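Local coordinates for protein 16S rRNA methylase (Uncultured bacterium, PDB 7JLZ) that probably methylates the adenine at position 1408 of 16S ribosomal RNA in the 30S subunit, giving aminoglycoside resistance, with S-adenosylmethionine as the likely methyl donor, at residues Tyr24-Asp30 against Gly48-Ile54; Leu91-Leu97 against Leu120-Lys126; Ile99-Trp103 against Gly136-Glu140; Glu176-Leu180 against Pro203-Leu207. All coordinates share one frame; numbering follows the deposited sequence.

Contact 1 (Tyr24-Asp30 against Gly48-Ile54); sequences YKKVEVD and GTLFIGI
In the first beta-alpha-beta unit of the Rossmann-like sheet, strand 26-30 runs parallel to strand 49-54, pairing Val27 with Leu50, Glu28 with Phe51 and Val29 with Ile52. Their axes approach to 4.6 Å. The 26-30 strand uses alternate residues: Lys26 O accepts from Leu50 N (2.9 Å), Glu28 N gives to Leu50 O (2.7 Å) while its carbonyl takes Ile52 N, and Asp30 N gives to Ile52 O (2.7 Å). The last bond, Ile54 N to Asp30 O, is weak.

One face is hydrocarbon. CB of Leu50 sits over the Tyr24 ring in a CH-pi contact, 3.8 Å from the ring centroid, and the leucine crosses the tyrosine at about a right angle. Further along, Val27 CG1 meets Ile52 CD1, and Val29 CG1 meets Ile54 CD1 at 3.7 Å. Both valines place CG1 opposite the backbone N, which carries that methyl forward to the isoleucine ends.

The other face mixes acids with an aromatic ring. Asp30 OD2 lies 3.6 Å from Phe51 CD2 at the ring edge, with carboxylate and ring only 16° from coplanar, whereas the Glu28 carboxylate is turned 66° to the ring and brings OE1 within 3.3 Å of CE2. Asp30 OD2 is buried and has no hydrogen-bond partner in the model; the ring's weakly positive C-H rim may ease this. Tyr38 of helix 37-45, the crossover, packs on both acids. Strand 26-31 runs into a glycine-rich loop, as in S-adenosylmethionine-dependent methyltransferases, where this turn borders the cofactor; the same role is likely here.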
loop_
_atom_site.group_PDB
_atom_site.type_symbol
_atom_site.label_atom_id
_atom_site.label_comp_id
_atom_site.label_asym_id
_atom_site.label_seq_id
_atom_site.Cartn_x
_atom_site.Cartn_y
_atom_site.Cartn_z
ATOM N N TYR A 24 -4.261 -9.073 -16.687
ATOM C CA TYR A 24 -4.984 -9.271 -15.441
ATOM C C TYR A 24 -6.285 -8.481 -15.418
ATOM O O TYR A 24 -6.399 -7.414 -16.030
ATOM C CB TYR A 24 -4.124 -8.863 -14.250
ATOM C CG TYR A 24 -2.868 -9.676 -14.137
ATOM C CD1 TYR A 24 -2.848 -10.853 -13.392
ATOM C CD2 TYR A 24 -1.700 -9.276 -14.771
ATOM C CE1 TYR A 24 -1.703 -11.607 -13.284
ATOM C CE2 TYR A 24 -0.546 -10.020 -14.658
ATOM C CZ TYR A 24 -0.556 -11.186 -13.915
ATOM O OH TYR A 24 0.588 -11.935 -13.804
ATOM N N LYS A 25 -7.269 -9.016 -14.693
ATOM C CA LYS A 25 -8.551 -8.343 -14.527
ATOM C C LYS A 25 -8.553 -7.331 -13.389
ATOM O O LYS A 25 -9.382 -6.413 -13.399
ATOM C CB LYS A 25 -9.657 -9.376 -14.295
ATOM C CG LYS A 25 -9.914 -10.258 -15.507
ATOM C CD LYS A 25 -10.257 -9.409 -16.725
ATOM C CE LYS A 25 -10.090 -10.188 -18.026
ATOM N NZ LYS A 25 -8.657 -10.327 -18.419
ATOM N N LYS A 26 -7.653 -7.478 -12.417
ATOM C CA LYS A 26 -7.485 -6.540 -11.316
ATOM C C LYS A 26 -6.007 -6.270 -11.107
ATOM O O LYS A 26 -5.185 -7.189 -11.185
ATOM C CB LYS A 26 -8.042 -7.067 -9.985
ATOM C CG LYS A 26 -9.516 -7.403 -9.915
ATOM C CD LYS A 26 -9.813 -7.904 -8.490
ATOM C CE LYS A 26 -11.283 -8.240 -8.261
ATOM N NZ LYS A 26 -11.685 -9.526 -8.894
ATOM N N VAL A 27 -5.679 -5.017 -10.799
ATOM C CA VAL A 27 -4.331 -4.608 -10.429
ATOM C C VAL A 27 -4.402 -3.968 -9.052
ATOM O O VAL A 27 -5.300 -3.160 -8.783
ATOM C CB VAL A 27 -3.725 -3.638 -11.459
ATOM C CG1 VAL A 27 -2.368 -3.122 -10.991
ATOM C CG2 VAL A 27 -3.611 -4.315 -12.819
ATOM N N GLU A 28 -3.484 -4.360 -8.170
ATOM C CA GLU A 28 -3.384 -3.787 -6.838
ATOM C C GLU A 28 -1.974 -3.259 -6.620
ATOM O O GLU A 28 -0.991 -3.951 -6.907
ATOM C CB GLU A 28 -3.735 -4.818 -5.756
ATOM C CG GLU A 28 -3.518 -4.259 -4.346
ATOM C CD GLU A 28 -4.091 -5.149 -3.262
ATOM O OE1 GLU A 28 -5.108 -5.821 -3.519
ATOM O OE2 GLU A 28 -3.507 -5.167 -2.146
ATOM N N VAL A 29 -1.872 -2.028 -6.128
ATOM C CA VAL A 29 -0.592 -1.419 -5.779
ATOM C C VAL A 29 -0.498 -1.378 -4.262
ATOM O O VAL A 29 -1.436 -0.924 -3.597
ATOM C CB VAL A 29 -0.458 -0.009 -6.383
ATOM C CG1 VAL A 29 0.768 0.701 -5.830
ATOM C CG2 VAL A 29 -0.438 -0.106 -7.927
ATOM N N ASP A 30 0.641 -1.814 -3.724
ATOM C CA ASP A 30 0.838 -1.989 -2.282
ATOM C C ASP A 30 2.020 -1.147 -1.816
ATOM O O ASP A 30 3.157 -1.383 -2.237
ATOM C CB ASP A 30 1.078 -3.464 -1.959
ATOM C CG ASP A 30 -0.117 -4.308 -2.271
ATOM O OD1 ASP A 30 -1.213 -3.929 -1.823
ATOM O OD2 ASP A 30 0.017 -5.321 -2.983
ATOM N N GLY A 48 -5.494 -14.224 -10.058
ATOM C CA GLY A 48 -6.109 -13.347 -11.034
ATOM C C GLY A 48 -5.801 -11.873 -10.879
ATOM O O GLY A 48 -6.163 -11.073 -11.746
ATOM N N THR A 49 -5.140 -11.490 -9.796
ATOM C CA THR A 49 -4.820 -10.098 -9.514
ATOM C C THR A 49 -3.314 -9.888 -9.607
ATOM O O THR A 49 -2.532 -10.719 -9.135
ATOM C CB THR A 49 -5.332 -9.704 -8.120
ATOM O OG1 THR A 49 -6.765 -9.816 -8.086
ATOM C CG2 THR A 49 -4.927 -8.290 -7.773
ATOM N N LEU A 50 -2.903 -8.783 -10.224
ATOM C CA LEU A 50 -1.496 -8.397 -10.234
ATOM C C LEU A 50 -1.220 -7.515 -9.021
ATOM O O LEU A 50 -1.881 -6.487 -8.832
ATOM C CB LEU A 50 -1.144 -7.665 -11.530
ATOM C CG LEU A 50 0.292 -7.142 -11.654
ATOM C CD1 LEU A 50 1.304 -8.273 -11.682
ATOM C CD2 LEU A 50 0.414 -6.272 -12.918
ATOM N N PHE A 51 -0.249 -7.905 -8.202
ATOM C CA PHE A 51 0.127 -7.131 -7.026
ATOM C C PHE A 51 1.477 -6.468 -7.255
ATOM O O PHE A 51 2.453 -7.138 -7.613
ATOM C CB PHE A 51 0.176 -8.019 -5.773
ATOM C CG PHE A 51 -1.167 -8.598 -5.398
ATOM C CD1 PHE A 51 -1.611 -9.774 -5.978
ATOM C CD2 PHE A 51 -1.991 -7.952 -4.483
ATOM C CE1 PHE A 51 -2.850 -10.304 -5.657
ATOM C CE2 PHE A 51 -3.240 -8.490 -4.152
ATOM C CZ PHE A 51 -3.665 -9.663 -4.744
ATOM N N ILE A 52 1.541 -5.162 -7.005
ATOM C CA ILE A 52 2.729 -4.362 -7.265
ATOM C C ILE A 52 3.166 -3.703 -5.968
ATOM O O ILE A 52 2.453 -2.842 -5.445
ATOM C CB ILE A 52 2.459 -3.287 -8.327
ATOM C CG1 ILE A 52 1.875 -3.947 -9.576
ATOM C CG2 ILE A 52 3.732 -2.506 -8.597
ATOM C CD1 ILE A 52 1.545 -2.957 -10.713
ATOM N N GLY A 53 4.348 -4.063 -5.474
ATOM C CA GLY A 53 4.937 -3.388 -4.325
ATOM C C GLY A 53 5.909 -2.310 -4.774
ATOM O O GLY A 53 6.689 -2.520 -5.703
ATOM N N ILE A 54 5.874 -1.157 -4.097
ATOM C CA ILE A 54 6.760 -0.034 -4.412
ATOM C C ILE A 54 7.456 0.438 -3.141
ATOM O O ILE A 54 6.790 0.861 -2.189
ATOM C CB ILE A 54 5.988 1.132 -5.053
ATOM C CG1 ILE A 54 5.127 0.611 -6.209
ATOM C CG2 ILE A 54 6.961 2.206 -5.552
ATOM C CD1 ILE A 54 4.220 1.695 -6.822
#

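Contact 2 (Leu91-Leu97 against Leu120-Lys126); sequences LGTADKL and LISNILK
Ala94 and Leu125 form a single parallel bridge in which Ala94 N donates to Ile124 O (3.2 Å) and Lys126 N returns a nearly straight bond to Ala94 O (2.9 Å). One residue back along the helix, Asn123 O accepts from Gly92 N at 2.8 Å, in the carbonyl plane, though the bond is bent at the hydrogen. Two carbonyls at the end of helix 120-124 thus find donors in the loop that enters strand 94-100, where Gly92 turns with positive phi. This loop-to-helix seam lies at the N-terminal end of the central strand of the Rossmann-like sheet, against the chain that leads into strand 129-135. Leu97 points toward 120-126: its CD2 meets Ile121 CG2 at 3.9 Å, crossing at about a right angle, and its CB touches Leu125 CD2. Ile124 CG2, opposite the backbone N about CA-CB, reaches Ala94 CB at 3.8 Å, while Leu91 CD2 meets Leu120 CD1. At the outer margin the extended Lys126 lays CD 3.3 Å from Asp95 OD1, and its NZ forms a long salt bridge of 3.6 Å with that oxygen. Asp95 OD2 accepts from Val27 N and from a water close to Lys126 NZ.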
loop_
_atom_site.group_PDB
_atom_site.type_symbol
_atom_site.label_atom_id
_atom_site.label_comp_id
_atom_site.label_asym_id
_atom_site.label_seq_id
_atom_site.Cartn_x
_atom_site.Cartn_y
_atom_site.Cartn_z
ATOM N N LEU A 91 0.682 5.523 -12.669
ATOM C CA LEU A 91 -0.448 6.381 -12.375
ATOM C C LEU A 91 -1.661 5.929 -13.179
ATOM O O LEU A 91 -1.552 5.583 -14.357
ATOM C CB LEU A 91 -0.109 7.845 -12.676
ATOM C CG LEU A 91 1.022 8.456 -11.826
ATOM C CD1 LEU A 91 1.349 9.881 -12.287
ATOM C CD2 LEU A 91 0.665 8.430 -10.332
ATOM N N GLY A 92 -2.815 5.901 -12.519
ATOM C CA GLY A 92 -4.049 5.516 -13.169
ATOM C C GLY A 92 -4.220 4.036 -13.428
ATOM O O GLY A 92 -5.100 3.663 -14.211
ATOM N N THR A 93 -3.426 3.175 -12.782
ATOM C CA THR A 93 -3.416 1.749 -13.105
ATOM C C THR A 93 -4.088 0.852 -12.073
ATOM O O THR A 93 -4.372 -0.306 -12.393
ATOM C CB THR A 93 -1.976 1.230 -13.303
ATOM O OG1 THR A 93 -1.256 1.280 -12.064
ATOM C CG2 THR A 93 -1.233 2.042 -14.367
ATOM N N ALA A 94 -4.330 1.328 -10.855
ATOM C CA ALA A 94 -4.684 0.454 -9.742
ATOM C C ALA A 94 -6.193 0.373 -9.543
ATOM O O ALA A 94 -6.859 1.397 -9.369
ATOM C CB ALA A 94 -4.034 0.935 -8.447
ATOM N N ASP A 95 -6.718 -0.854 -9.532
ATOM C CA ASP A 95 -8.079 -1.075 -9.055
ATOM C C ASP A 95 -8.148 -0.982 -7.536
ATOM O O ASP A 95 -9.197 -0.630 -6.976
ATOM C CB ASP A 95 -8.580 -2.439 -9.526
ATOM C CG ASP A 95 -8.608 -2.558 -11.037
ATOM O OD1 ASP A 95 -9.458 -1.888 -11.673
ATOM O OD2 ASP A 95 -7.767 -3.301 -11.588
ATOM N N LYS A 96 -7.051 -1.304 -6.859
ATOM C CA LYS A 96 -6.971 -1.173 -5.413
ATOM C C LYS A 96 -5.587 -0.681 -5.037
ATOM O O LYS A 96 -4.588 -1.127 -5.602
ATOM C CB LYS A 96 -7.266 -2.488 -4.691
ATOM C CG LYS A 96 -7.290 -2.307 -3.169
ATOM C CD LYS A 96 -7.468 -3.597 -2.401
ATOM C CE LYS A 96 -7.564 -3.296 -0.907
ATOM N NZ LYS A 96 -7.709 -4.531 -0.090
ATOM N N LEU A 97 -5.545 0.236 -4.071
ATOM C CA LEU A 97 -4.316 0.788 -3.520
ATOM C C LEU A 97 -4.345 0.528 -2.025
ATOM O O LEU A 97 -5.248 1.003 -1.334
ATOM C CB LEU A 97 -4.209 2.291 -3.795
ATOM C CG LEU A 97 -3.040 3.027 -3.153
ATOM C CD1 LEU A 97 -1.705 2.475 -3.629
ATOM C CD2 LEU A 97 -3.153 4.525 -3.477
ATOM N N LEU A 120 -1.114 11.972 -4.828
ATOM C CA LEU A 120 -0.660 10.722 -5.422
ATOM C C LEU A 120 -1.680 9.611 -5.234
ATOM O O LEU A 120 -1.852 8.768 -6.122
ATOM C CB LEU A 120 0.679 10.328 -4.801
ATOM C CG LEU A 120 1.258 8.965 -5.166
ATOM C CD1 LEU A 120 1.662 8.954 -6.627
ATOM C CD2 LEU A 120 2.445 8.643 -4.279
ATOM N N ILE A 121 -2.372 9.600 -4.093
ATOM C CA ILE A 121 -3.285 8.504 -3.767
ATOM C C ILE A 121 -4.397 8.403 -4.804
ATOM O O ILE A 121 -4.647 7.338 -5.379
ATOM C CB ILE A 121 -3.850 8.697 -2.349
ATOM C CG1 ILE A 121 -2.727 8.566 -1.324
ATOM C CG2 ILE A 121 -4.954 7.688 -2.057
ATOM C CD1 ILE A 121 -3.160 8.941 0.081
ATOM N N SER A 122 -5.083 9.511 -5.063
ATOM C CA SER A 122 -6.162 9.466 -6.039
ATOM C C SER A 122 -5.631 9.236 -7.447
ATOM O O SER A 122 -6.313 8.625 -8.270
ATOM C CB SER A 122 -6.981 10.755 -5.975
ATOM O OG SER A 122 -8.350 10.482 -6.207
ATOM N N ASN A 123 -4.415 9.699 -7.740
ATOM C CA ASN A 123 -3.897 9.574 -9.098
ATOM C C ASN A 123 -3.326 8.192 -9.396
ATOM O O ASN A 123 -3.204 7.833 -10.567
ATOM C CB ASN A 123 -2.854 10.661 -9.371
ATOM C CG ASN A 123 -3.501 12.018 -9.643
ATOM O OD1 ASN A 123 -4.697 12.200 -9.417
ATOM N ND2 ASN A 123 -2.722 12.958 -10.137
ATOM N N ILE A 124 -2.971 7.404 -8.376
ATOM C CA ILE A 124 -2.658 6.008 -8.642
ATOM C C ILE A 124 -3.923 5.235 -9.014
ATOM O O ILE A 124 -3.886 4.322 -9.851
ATOM C CB ILE A 124 -1.960 5.399 -7.405
ATOM C CG1 ILE A 124 -0.568 6.012 -7.216
ATOM C CG2 ILE A 124 -1.876 3.859 -7.508
ATOM C CD1 ILE A 124 0.070 5.655 -5.845
ATOM N N LEU A 125 -5.058 5.600 -8.427
ATOM C CA LEU A 125 -6.275 4.808 -8.536
ATOM C C LEU A 125 -6.999 5.050 -9.852
ATOM O O LEU A 125 -7.045 6.177 -10.350
ATOM C CB LEU A 125 -7.226 5.146 -7.388
ATOM C CG LEU A 125 -6.873 4.532 -6.046
ATOM C CD1 LEU A 125 -7.722 5.154 -4.952
ATOM C CD2 LEU A 125 -7.116 3.044 -6.141
ATOM N N LYS A 126 -7.601 3.987 -10.389
ATOM C CA LYS A 126 -8.614 4.139 -11.424
ATOM C C LYS A 126 -9.851 4.798 -10.824
ATOM O O LYS A 126 -10.043 4.799 -9.600
ATOM C CB LYS A 126 -8.991 2.783 -12.015
ATOM C CG LYS A 126 -7.867 2.019 -12.674
ATOM C CD LYS A 126 -8.434 0.783 -13.331
ATOM C CE LYS A 126 -7.427 0.095 -14.215
ATOM N NZ LYS A 126 -8.052 -1.072 -14.896
HETATM O O HOH W 1 -6.945 -3.248 -14.292
#

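Contact 3 (Ile99-Trp103 against Gly136-Glu140)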
loop_
_atom_site.group_PDB
_atom_site.type_symbol
_atom_site.label_atom_id
_atom_site.label_comp_id
_atom_site.label_asym_id
_atom_site.label_seq_id
_atom_site.Cartn_x
_atom_site.Cartn_y
_atom_site.Cartn_z
ATOM N N ILE A 99 -2.222 1.012 1.492
ATOM C CA ILE A 99 -1.183 1.854 2.059
ATOM C C ILE A 99 -1.011 1.444 3.516
ATOM O O ILE A 99 -1.885 1.719 4.344
ATOM C CB ILE A 99 -1.526 3.345 1.962
ATOM C CG1 ILE A 99 -1.867 3.750 0.519
ATOM C CG2 ILE A 99 -0.360 4.163 2.476
ATOM C CD1 ILE A 99 -2.417 5.167 0.405
ATOM N N ILE A 100 0.097 0.776 3.835
ATOM C CA ILE A 100 0.404 0.403 5.209
ATOM C C ILE A 100 1.379 1.456 5.718
ATOM O O ILE A 100 2.591 1.382 5.471
ATOM C CB ILE A 100 0.964 -1.017 5.306
ATOM C CG1 ILE A 100 0.007 -1.985 4.605
ATOM C CG2 ILE A 100 1.195 -1.398 6.782
ATOM C CD1 ILE A 100 0.564 -3.376 4.392
ATOM N N LEU A 101 0.854 2.452 6.429
ATOM C CA LEU A 101 1.681 3.577 6.823
ATOM C C LEU A 101 2.744 3.124 7.828
ATOM O O LEU A 101 2.562 2.127 8.533
ATOM C CB LEU A 101 0.816 4.700 7.400
ATOM C CG LEU A 101 0.016 5.475 6.340
ATOM C CD1 LEU A 101 -0.844 6.537 6.995
ATOM C CD2 LEU A 101 0.938 6.113 5.326
ATOM N N PRO A 102 3.892 3.807 7.878
ATOM C CA PRO A 102 4.277 4.935 7.028
ATOM C C PRO A 102 4.839 4.517 5.678
ATOM O O PRO A 102 5.310 3.390 5.500
ATOM C CB PRO A 102 5.351 5.629 7.858
ATOM C CG PRO A 102 6.007 4.503 8.592
ATOM C CD PRO A 102 4.892 3.556 8.938
ATOM N N TRP A 103 4.765 5.435 4.712
ATOM C CA TRP A 103 5.445 5.277 3.431
ATOM C C TRP A 103 6.052 6.642 3.131
ATOM O O TRP A 103 5.541 7.412 2.320
ATOM C CB TRP A 103 4.498 4.801 2.330
ATOM C CG TRP A 103 5.195 4.293 1.088
ATOM C CD1 TRP A 103 5.987 3.178 0.991
ATOM C CD2 TRP A 103 5.153 4.866 -0.232
ATOM N NE1 TRP A 103 6.430 3.024 -0.304
ATOM C CE2 TRP A 103 5.941 4.049 -1.067
ATOM C CE3 TRP A 103 4.534 5.992 -0.781
ATOM C CZ2 TRP A 103 6.114 4.313 -2.422
ATOM C CZ3 TRP A 103 4.708 6.254 -2.130
ATOM C CH2 TRP A 103 5.492 5.418 -2.932
ATOM N N GLY A 136 -1.479 2.503 12.419
ATOM C CA GLY A 136 -1.026 2.053 13.721
ATOM C C GLY A 136 0.473 1.839 13.828
ATOM O O GLY A 136 1.010 1.786 14.941
ATOM N N TYR A 137 1.163 1.723 12.686
ATOM C CA TYR A 137 2.605 1.473 12.700
ATOM C C TYR A 137 3.427 2.745 12.887
ATOM O O TYR A 137 4.511 2.685 13.483
ATOM C CB TYR A 137 3.046 0.779 11.409
ATOM C CG TYR A 137 2.658 -0.683 11.293
ATOM C CD1 TYR A 137 3.401 -1.676 11.921
ATOM C CD2 TYR A 137 1.559 -1.070 10.543
ATOM C CE1 TYR A 137 3.058 -3.009 11.806
ATOM C CE2 TYR A 137 1.206 -2.405 10.420
ATOM C CZ TYR A 137 1.960 -3.370 11.059
ATOM O OH TYR A 137 1.609 -4.700 10.947
ATOM N N SER A 138 2.949 3.886 12.377
ATOM C CA SER A 138 3.705 5.135 12.451
ATOM C C SER A 138 4.079 5.467 13.891
ATOM O O SER A 138 3.406 5.059 14.843
ATOM C CB SER A 138 2.897 6.291 11.855
ATOM O OG SER A 138 2.685 6.116 10.469
ATOM N N GLN A 139 5.164 6.235 14.040
ATOM C CA GLN A 139 5.630 6.620 15.370
ATOM C C GLN A 139 4.585 7.433 16.125
ATOM O O GLN A 139 4.585 7.442 17.361
ATOM C CB GLN A 139 6.938 7.406 15.260
ATOM N N GLU A 140 3.680 8.112 15.407
ATOM C CA GLU A 140 2.634 8.908 16.043
ATOM C C GLU A 140 1.638 8.065 16.834
ATOM O O GLU A 140 0.844 8.633 17.593
ATOM C CB GLU A 140 1.874 9.728 14.997
ATOM C CG GLU A 140 2.726 10.699 14.197
ATOM C CD GLU A 140 2.857 10.289 12.742
ATOM O OE1 GLU A 140 3.595 9.323 12.457
ATOM O OE2 GLU A 140 2.211 10.927 11.881
HETATM O O HOH W 2 0.305 1.930 9.760
#
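Tyr137 CB stands 3.2 Å from Leu101 O, the closest approach between 99-103 and 136-140. The tyrosine ring runs alongside Ile100, the two side chains pointing the same way, and Ile100 CG2 lies 3.8 Å from both CD2 and CE2. This methyl extends opposite the backbone N of Ile100, which turns it to the ring while CG1 folds back beside that nitrogen. Ser138 contributes its hydroxyl to the other end: OG lies 3.7 Å from Pro102 CD and also faces Pro102 N, which carries no hydrogen to offer.

With direct polar bonding absent, a water joins the backbones, donating to Leu101 O at 2.6 Å and accepting from Tyr137 N at 3.1 Å. It also lies in the plane of the Tyr137 ring, at its edge. The Leu101-Pro102 peptide is cis, just past the end of strand 94-100. In methyltransferases of this fold the end of this strand borders the cofactor and target-base site, and the Leu-Pro-Trp sequence here is consistent with such a place.

Behind this shell, Trp103 NE1 bonds to Ile54 O, tying this loop to the neighbouring beta-alpha-beta unit. Leu101 packs on Ile133 and Leu135 of strand 129-135, Tyr137 reaches Ile188 and Leu204, and Ile99 rests on Ile121 of helix 120-124.

Contact 4 (Glu176-Leu180 against Pro203-Leu207)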
loop_
_atom_site.group_PDB
_atom_site.type_symbol
_atom_site.label_atom_id
_atom_site.label_comp_id
_atom_site.label_asym_id
_atom_site.label_seq_id
_atom_site.Cartn_x
_atom_site.Cartn_y
_atom_site.Cartn_z
ATOM N N GLU A 176 -15.382 2.075 4.988
ATOM C CA GLU A 176 -15.252 1.034 5.995
ATOM C C GLU A 176 -14.202 1.453 7.008
ATOM O O GLU A 176 -13.203 2.102 6.666
ATOM C CB GLU A 176 -14.850 -0.312 5.391
ATOM C CG GLU A 176 -15.864 -0.945 4.467
ATOM C CD GLU A 176 -15.575 -2.413 4.231
ATOM O OE1 GLU A 176 -14.868 -3.015 5.063
ATOM O OE2 GLU A 176 -16.056 -2.963 3.217
ATOM N N PHE A 177 -14.417 1.032 8.255
ATOM C CA PHE A 177 -13.438 1.210 9.316
ATOM C C PHE A 177 -13.496 -0.012 10.209
ATOM O O PHE A 177 -14.584 -0.498 10.510
ATOM C CB PHE A 177 -13.718 2.466 10.154
ATOM C CG PHE A 177 -12.934 2.532 11.440
ATOM C CD1 PHE A 177 -11.672 3.091 11.468
ATOM C CD2 PHE A 177 -13.474 2.045 12.625
ATOM C CE1 PHE A 177 -10.953 3.150 12.651
ATOM C CE2 PHE A 177 -12.759 2.103 13.806
ATOM C CZ PHE A 177 -11.497 2.660 13.814
ATOM N N GLY A 178 -12.346 -0.493 10.662
ATOM C CA GLY A 178 -12.388 -1.578 11.633
ATOM C C GLY A 178 -11.012 -1.925 12.158
ATOM O O GLY A 178 -9.989 -1.418 11.693
ATOM N N SER A 179 -11.008 -2.801 13.156
ATOM C CA SER A 179 -9.754 -3.289 13.713
ATOM C C SER A 179 -9.164 -4.388 12.839
ATOM O O SER A 179 -9.884 -5.168 12.213
ATOM C CB SER A 179 -9.968 -3.838 15.129
ATOM O OG SER A 179 -10.526 -2.864 15.990
ATOM N N LEU A 180 -7.835 -4.458 12.824
ATOM C CA LEU A 180 -7.140 -5.580 12.213
ATOM C C LEU A 180 -7.075 -6.747 13.193
ATOM O O LEU A 180 -6.894 -6.550 14.398
ATOM C CB LEU A 180 -5.725 -5.165 11.806
ATOM C CG LEU A 180 -5.279 -5.317 10.349
ATOM C CD1 LEU A 180 -6.130 -4.473 9.438
ATOM C CD2 LEU A 180 -3.806 -4.946 10.194
ATOM N N PRO A 203 -2.963 -1.521 18.969
ATOM C CA PRO A 203 -4.006 -1.878 18.007
ATOM C C PRO A 203 -3.671 -1.375 16.616
ATOM O O PRO A 203 -2.996 -0.358 16.438
ATOM C CB PRO A 203 -5.245 -1.178 18.566
ATOM C CG PRO A 203 -4.692 0.066 19.165
ATOM C CD PRO A 203 -3.283 -0.254 19.656
ATOM N N LEU A 204 -4.144 -2.118 15.622
ATOM C CA LEU A 204 -4.018 -1.723 14.227
ATOM C C LEU A 204 -5.407 -1.586 13.616
ATOM O O LEU A 204 -6.332 -2.323 13.977
ATOM C CB LEU A 204 -3.181 -2.728 13.426
ATOM C CG LEU A 204 -1.692 -2.832 13.792
ATOM C CD1 LEU A 204 -0.988 -3.815 12.870
ATOM C CD2 LEU A 204 -1.002 -1.462 13.742
ATOM N N TYR A 205 -5.542 -0.645 12.685
ATOM C CA TYR A 205 -6.827 -0.309 12.099
ATOM C C TYR A 205 -6.731 -0.356 10.585
ATOM O O TYR A 205 -5.673 -0.099 10.003
ATOM C CB TYR A 205 -7.303 1.081 12.529
ATOM C CG TYR A 205 -7.382 1.215 14.029
ATOM C CD1 TYR A 205 -8.505 0.787 14.722
ATOM C CD2 TYR A 205 -6.318 1.743 14.755
ATOM C CE1 TYR A 205 -8.571 0.900 16.099
ATOM C CE2 TYR A 205 -6.376 1.856 16.119
ATOM C CZ TYR A 205 -7.505 1.438 16.787
ATOM O OH TYR A 205 -7.559 1.559 18.154
ATOM N N GLN A 206 -7.854 -0.703 9.974
ATOM C CA GLN A 206 -8.025 -0.774 8.529
ATOM C C GLN A 206 -9.133 0.192 8.139
ATOM O O GLN A 206 -10.218 0.148 8.709
ATOM C CB GLN A 206 -8.404 -2.200 8.138
ATOM C CG GLN A 206 -8.333 -2.544 6.673
ATOM C CD GLN A 206 -8.763 -3.981 6.433
ATOM O OE1 GLN A 206 -9.895 -4.355 6.742
ATOM N NE2 GLN A 206 -7.855 -4.799 5.907
ATOM N N LEU A 207 -8.866 1.050 7.162
ATOM C CA LEU A 207 -9.850 2.005 6.677
ATOM C C LEU A 207 -9.914 1.847 5.171
ATOM O O LEU A 207 -8.869 1.741 4.524
ATOM C CB LEU A 207 -9.465 3.452 7.036
ATOM C CG LEU A 207 -9.575 3.934 8.485
ATOM C CD1 LEU A 207 -8.509 3.295 9.376
ATOM C CD2 LEU A 207 -9.480 5.446 8.551
#
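With CG opposite its backbone N (chi1 167°), Phe177 leans along the sheet toward Tyr205. Tyr205 has CG opposite the carbonyl carbon (chi1 -57°), which sets its ring beside that of Phe177. The side chains lie side by side and point the same way. Their planes are within 16° of parallel but slid apart, the centroids 5.7 Å from each other, so the rings barely overlap and touch mainly through Phe177 CZ and Tyr205 CD1 (3.6 Å). Leu207 CG comes to the edge of the Phe177 ring, 3.7 Å from CD1 and in its plane, so that the phenyl group is flanked by a leucine and a tyrosine of the same strand.

The backbones pair antiparallel. Gly178 and Gln206 form the hydrogen-bonded pair, Gly178 N to Gln206 O at 3.0 Å and Gln206 N to Gly178 O at 2.8 Å, between the non-hydrogen-bonded pairs Phe177-Leu207 and Ser179-Tyr205. These strands close the sheet in the order 3-2-1-4-5-7-6 of the class I methyltransferases, with the antiparallel strand 205-211 slipped between 129-135 and the outermost strand 172-179.

Past the last pair, Leu180 N donates to Leu204 O at 2.9 Å from well above the carbonyl plane. Leu180 CD1 presses on Gln206 CB at 3.5 Å, the two side chains crossing at about a right angle, while Leu180 CB meets Leu204 CB at 3.9 Å. Gln206 extends to a weak hydrogen bond between NE2 and Glu132 OE2, and Leu185 of helix 182-185 packs against both Leu180 and Leu204.

Overall arrangement
All four contacts reach one seven-stranded sheet. Contact 1 is the buried one, a parallel strand pair, and contact 4 its partly buried antiparallel counterpart near the far edge, their centres about 22 Å apart. Contacts 2 and 3, also partly buried, both use strand 94-100, at its beginning and its end: the first combines backbone bonds, leucine and isoleucine packing and a long salt bridge at the surface, whereas the second is small and joined through water. Hydrogen bonds join contact 1 to both of them, while contacts 2 and 3 meet through apolar side chains, Leu120 on Trp103. Tyr137 and Gly136 touch Leu204, linking contact 3 to contact 4.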